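PDB 6BQ6: thermospermine synthase from Medicago truncatula, which probably transfers the aminopropyl group of decarboxylated S-adenosylmethionine to spermidine, yielding thermospermine and methylthioadenosine. Local coordinates for residues Leu77-Thr82 and Gly110-Thr115; Phe85-Cys90 and Val179-Asp184. All coordinates share one frame; numbering follows the deposited sequence.

In the fold
Both contacts are buried, and both border the thermospermine (TER) pocket, with centres about 8 Å apart. Contact 1 joins strand 76-80, outermost within this chain in the four-stranded antiparallel sheet, to the glycine-rich turn that leads into helix 114-120. Contact 2 lies close to the centre of the chain and sets helix 84-98, which follows strand 76-80, against the end of strand 175-181 in the Rossmann-like sheet. The two are stitched together by a probable backbone hydrogen bond from Gly-110 N to Asp-181 O. Their chemistry differs: contact 1 has no direct hydrogen bond and relies on a shared water, whereas in contact 2 a tyrosine hydroxyl binds the carboxylate directly and a water links it to a histidine.

Contact 1. Residues Leu77-Thr82 and Gly110-Thr115; sequences LQSAET and GGEGST. With TER (N-(3-amino-propyl)-N-(5-aminopropyl)-1,4-diaminobutane), chain F.
One water is gripped by both segments: it lies 2.6 Å from Ser-79 OG, 2.7 Å from Ser-114 OG, and donates to Glu-112 OE1 at 2.5 Å. It thereby ties strand 76-80 to the turn and to the first residue of helix 114-120. No hydrogen bond passes directly between the segments; even Ser-79 OG stands 3.6 Å from Glu-112 OE1. What touches directly is carbon on oxygen: Ser-79 CB comes within 3.1 Å of Glu-112 OE1, and Gln-78 CB packs at 3.5 Å against Glu-112 OE2. Two consecutive strand residues can face the same carboxylate because Gln-78 and Ser-79 form a classic beta bulge opposite Leu-71.

Beyond CG the glutamate is extended (chi2 171°), the shape needed to carry its charge from the turn across to the strand. Gln-78 bends back at chi2, -65°, and its NE2 is held by Lys-76 O while OE1 rests against TER C4 at 3.1 Å. On the other segment, Gly-110 and Gly-113 adopt backbone angles at which a CB would be jammed against the preceding carbonyl, and Gly-113 is the N-cap of the helix. This glycine-rich strand-turn-helix passage is consistent with the nucleotide-binding loop of Rossmann-like methyltransferase relatives. Asn-148 supports it through Glu-112 O and Ser-114 OG.

Glu-112 OE2 is 5.5 Å from TER N1, too far for a bond. Even so, a buried carboxylate there would probably favour the polyamine's positive charge electrostatically, while the water offsets part of the cost of burying its own.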
# COMPACT_ATOMS: atom_id res chain seq x y z
N LEU B 77 -13.49 7.00 -5.73
CA LEU B 77 -14.42 6.18 -6.39
C LEU B 77 -15.82 6.79 -6.34
O LEU B 77 -16.28 7.22 -5.24
CB LEU B 77 -14.42 4.84 -5.70
CG LEU B 77 -15.42 3.85 -6.21
CD1 LEU B 77 -15.02 3.32 -7.55
CD2 LEU B 77 -15.54 2.75 -5.18
N GLN B 78 -16.47 6.85 -7.50
CA GLN B 78 -17.85 7.35 -7.61
C GLN B 78 -18.85 6.24 -7.81
O GLN B 78 -19.95 6.23 -7.22
CB GLN B 78 -17.97 8.28 -8.81
CG GLN B 78 -17.01 9.44 -8.81
CD GLN B 78 -17.29 10.37 -7.67
OE1 GLN B 78 -18.38 10.94 -7.57
NE2 GLN B 78 -16.30 10.55 -6.80
N SER B 79 -18.55 5.36 -8.75
CA SER B 79 -19.48 4.36 -9.20
C SER B 79 -18.71 3.17 -9.64
O SER B 79 -17.75 3.33 -10.37
CB SER B 79 -20.28 4.92 -10.38
OG SER B 79 -20.78 3.90 -11.25
N ALA B 80 -19.08 1.98 -9.18
CA ALA B 80 -18.56 0.75 -9.76
C ALA B 80 -19.63 -0.01 -10.48
O ALA B 80 -20.78 -0.09 -10.06
CB ALA B 80 -17.92 -0.12 -8.72
N GLU B 81 -19.21 -0.69 -11.51
CA GLU B 81 -20.13 -1.39 -12.37
C GLU B 81 -20.99 -2.44 -11.66
O GLU B 81 -22.18 -2.56 -11.97
CB GLU B 81 -19.34 -2.02 -13.51
CG GLU B 81 -20.12 -2.80 -14.53
CD GLU B 81 -19.22 -3.36 -15.65
OE1 GLU B 81 -18.01 -3.61 -15.43
OE2 GLU B 81 -19.74 -3.47 -16.79
N THR B 82 -20.40 -3.22 -10.76
CA THR B 82 -21.14 -4.33 -10.19
C THR B 82 -22.24 -3.85 -9.24
O THR B 82 -23.18 -4.58 -9.04
CB THR B 82 -20.25 -5.32 -9.41
OG1 THR B 82 -19.45 -4.61 -8.46
CG2 THR B 82 -19.37 -6.07 -10.36
N GLY B 110 -25.32 14.63 -10.68
CA GLY B 110 -25.46 13.43 -11.49
C GLY B 110 -24.21 13.26 -12.34
O GLY B 110 -23.10 12.86 -11.83
N GLY B 111 -24.36 13.59 -13.62
CA GLY B 111 -23.25 13.61 -14.56
C GLY B 111 -22.95 12.29 -15.18
O GLY B 111 -22.67 12.20 -16.33
N GLU B 112 -23.01 11.22 -14.41
CA GLU B 112 -22.67 9.90 -14.94
C GLU B 112 -23.75 9.32 -15.85
O GLU B 112 -23.47 8.47 -16.70
CB GLU B 112 -22.41 8.93 -13.80
CG GLU B 112 -21.39 9.43 -12.82
CD GLU B 112 -21.30 8.58 -11.57
OE1 GLU B 112 -21.67 7.37 -11.62
OE2 GLU B 112 -20.87 9.15 -10.52
N GLY B 113 -24.98 9.77 -15.64
CA GLY B 113 -26.13 9.33 -16.39
C GLY B 113 -26.95 8.28 -15.67
O GLY B 113 -28.03 7.94 -16.13
N SER B 114 -26.43 7.73 -14.56
CA SER B 114 -27.10 6.65 -13.88
C SER B 114 -28.36 7.06 -13.11
O SER B 114 -29.33 6.34 -13.03
CB SER B 114 -26.15 5.86 -13.01
OG SER B 114 -25.10 5.34 -13.76
N THR B 115 -28.31 8.25 -12.51
CA THR B 115 -29.46 8.81 -11.88
C THR B 115 -30.55 9.05 -12.89
O THR B 115 -31.68 8.68 -12.66
CB THR B 115 -29.05 10.07 -11.14
OG1 THR B 115 -28.10 9.69 -10.13
CG2 THR B 115 -30.20 10.75 -10.50
N1 TER F . -20.43 14.28 -8.55
C2 TER F . -21.43 13.26 -8.78
C3 TER F . -22.05 12.84 -7.46
C4 TER F . -21.11 12.07 -6.57
N5 TER F . -21.82 11.47 -5.46
C6 TER F . -21.70 10.06 -5.20
C7 TER F . -21.73 9.77 -3.70
C8 TER F . -21.06 8.43 -3.45
N9 TER F . -19.63 8.55 -3.25
C10 TER F . -18.87 7.35 -3.03
C11 TER F . -17.62 7.54 -2.20
C12 TER F . -17.13 6.15 -1.78
C13 TER F . -15.71 6.15 -1.24
N14 TER F . -15.46 7.32 -0.41
O HOH W 1 -22.75 5.22 -12.42

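Contact 2. Residues Phe85-Cys90 and Val179-Asp184; sequences FIYHEC and VGDLAD. With TER (N-(3-amino-propyl)-N-(5-aminopropyl)-1,4-diaminobutane), chain F.
The active site opens at the end of strand 175-181, where Asp-181, the predicted proton acceptor, faces Tyr-87 from helix 84-98. The hydroxyl Tyr-87 OH donates to Asp-181 OD1 over 2.6 Å, arriving from above the carboxylate, 37° out of its plane. Ring and carboxylate planes are 33° apart, and OD1 lies at the edge of the ring. In both side chains CG lies anti to the backbone N (chi1 170° for Tyr-87), and in Tyr-87 this carries the hydroxyl to the strand although the side chain does not set out toward it.

The other oxygen is served by a water that donates to Asp-181 OD2 at 2.7 Å and also meets His-88 NE2, in the imidazole plane; Thr-115 OG1 is a further partner of OD2. Glu-84 binds His-88 ND1, and Tyr-87 CD2 lies over the ring centre; together these limit how the imidazole can rotate. Thermospermine passes alongside: Tyr-87 CE1 is 3.9 Å from TER C7, and Asp-181 O meets TER C3 at 2.9 Å. A phenylalanine in place of Tyr-87 would probably leave OD1 without its hydroxyl donor, with the carboxylate held mainly through OD2.

Strands 104-107 and 212-220 flank strand 175-181 in the parallel part of the sheet. Tyr-87 packs on Gln-217 and Ile-251, His-88 on helix 114-120, and Phe-85 and Ile-86 on Phe-224 and Ile-223 of the second subunit.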
# COMPACT_ATOMS: atom_id res chain seq x y z
N PHE B 85 -25.92 0.12 -9.26
CA PHE B 85 -27.39 -0.04 -9.26
C PHE B 85 -27.98 0.17 -7.85
O PHE B 85 -29.09 0.66 -7.71
CB PHE B 85 -27.84 -1.36 -9.90
CG PHE B 85 -27.64 -2.58 -9.03
CD1 PHE B 85 -28.60 -2.99 -8.17
CD2 PHE B 85 -26.46 -3.30 -9.08
CE1 PHE B 85 -28.44 -4.11 -7.37
CE2 PHE B 85 -26.29 -4.42 -8.29
CZ PHE B 85 -27.26 -4.82 -7.42
N ILE B 86 -27.24 -0.24 -6.80
CA ILE B 86 -27.72 -0.07 -5.46
C ILE B 86 -27.85 1.44 -5.12
O ILE B 86 -28.89 1.86 -4.63
CB ILE B 86 -26.82 -0.77 -4.43
CG1 ILE B 86 -26.69 -2.25 -4.77
CG2 ILE B 86 -27.35 -0.60 -3.01
CD1 ILE B 86 -25.75 -2.97 -3.85
N TYR B 87 -26.77 2.20 -5.36
CA TYR B 87 -26.76 3.59 -5.03
C TYR B 87 -27.85 4.30 -5.87
O TYR B 87 -28.59 5.13 -5.35
CB TYR B 87 -25.37 4.20 -5.32
CG TYR B 87 -25.35 5.68 -5.22
CD1 TYR B 87 -25.06 6.33 -4.00
CD2 TYR B 87 -25.59 6.48 -6.33
CE1 TYR B 87 -25.07 7.72 -3.93
CE2 TYR B 87 -25.62 7.85 -6.25
CZ TYR B 87 -25.34 8.46 -5.05
OH TYR B 87 -25.34 9.85 -4.99
N HIS B 88 -27.92 3.99 -7.15
CA HIS B 88 -28.83 4.75 -7.99
C HIS B 88 -30.29 4.36 -7.79
O HIS B 88 -31.16 5.23 -7.85
CB HIS B 88 -28.38 4.69 -9.43
CG HIS B 88 -27.10 5.43 -9.65
ND1 HIS B 88 -25.88 4.80 -9.78
CD2 HIS B 88 -26.83 6.77 -9.60
CE1 HIS B 88 -24.93 5.72 -9.88
NE2 HIS B 88 -25.49 6.92 -9.80
N GLU B 89 -30.59 3.10 -7.54
CA GLU B 89 -31.96 2.72 -7.19
C GLU B 89 -32.39 3.32 -5.86
O GLU B 89 -33.50 3.83 -5.74
CB GLU B 89 -32.14 1.22 -7.13
CG GLU B 89 -32.21 0.54 -8.50
CD GLU B 89 -32.55 -0.93 -8.41
OE1 GLU B 89 -33.03 -1.42 -7.35
OE2 GLU B 89 -32.38 -1.62 -9.45
N CYS B 90 -31.50 3.28 -4.86
CA CYS B 90 -31.80 3.91 -3.55
C CYS B 90 -31.97 5.41 -3.63
O CYS B 90 -32.85 5.95 -2.95
CB CYS B 90 -30.77 3.59 -2.49
SG CYS B 90 -30.83 1.86 -1.96
N VAL B 179 -33.48 16.03 -7.06
CA VAL B 179 -32.55 14.98 -6.66
C VAL B 179 -31.16 15.60 -6.46
O VAL B 179 -30.59 16.17 -7.40
CB VAL B 179 -32.46 13.87 -7.70
CG1 VAL B 179 -31.44 12.80 -7.24
CG2 VAL B 179 -33.84 13.24 -7.94
N GLY B 180 -30.63 15.52 -5.24
CA GLY B 180 -29.26 15.91 -4.96
C GLY B 180 -28.33 14.74 -5.18
O GLY B 180 -28.32 13.80 -4.37
N ASP B 181 -27.52 14.82 -6.22
CA ASP B 181 -26.52 13.81 -6.51
C ASP B 181 -25.16 14.52 -6.65
O ASP B 181 -24.51 14.41 -7.65
CB ASP B 181 -26.90 13.07 -7.76
CG ASP B 181 -26.12 11.79 -7.95
OD1 ASP B 181 -25.38 11.36 -7.07
OD2 ASP B 181 -26.24 11.23 -9.05
N LEU B 182 -24.76 15.19 -5.57
CA LEU B 182 -23.54 15.97 -5.51
C LEU B 182 -22.53 15.32 -4.60
O LEU B 182 -22.85 14.40 -3.82
CB LEU B 182 -23.83 17.36 -4.95
CG LEU B 182 -24.90 18.11 -5.71
CD1 LEU B 182 -25.50 19.15 -4.77
CD2 LEU B 182 -24.34 18.76 -6.95
N ALA B 183 -21.28 15.83 -4.68
CA ALA B 183 -20.25 15.47 -3.68
C ALA B 183 -20.73 15.82 -2.27
O ALA B 183 -21.54 16.68 -2.10
CB ALA B 183 -18.97 16.21 -4.00
N ASP B 184 -20.24 15.09 -1.27
CA ASP B 184 -20.50 15.39 0.13
C ASP B 184 -20.14 16.84 0.45
O ASP B 184 -19.17 17.35 -0.09
CB ASP B 184 -19.67 14.48 1.06
CG ASP B 184 -20.05 13.02 0.95
OD1 ASP B 184 -21.07 12.70 0.28
OD2 ASP B 184 -19.31 12.18 1.55
N1 TER F . -20.43 14.28 -8.55
C2 TER F . -21.43 13.26 -8.78
C3 TER F . -22.05 12.84 -7.46
C4 TER F . -21.11 12.07 -6.57
N5 TER F . -21.82 11.47 -5.46
C6 TER F . -21.70 10.06 -5.20
C7 TER F . -21.73 9.77 -3.70
C8 TER F . -21.06 8.43 -3.45
N9 TER F . -19.63 8.55 -3.25
C10 TER F . -18.87 7.35 -3.03
C11 TER F . -17.62 7.54 -2.20
C12 TER F . -17.13 6.15 -1.78
C13 TER F . -15.71 6.15 -1.24
N14 TER F . -15.46 7.32 -0.41
O HOH W 2 -24.39 9.33 -9.73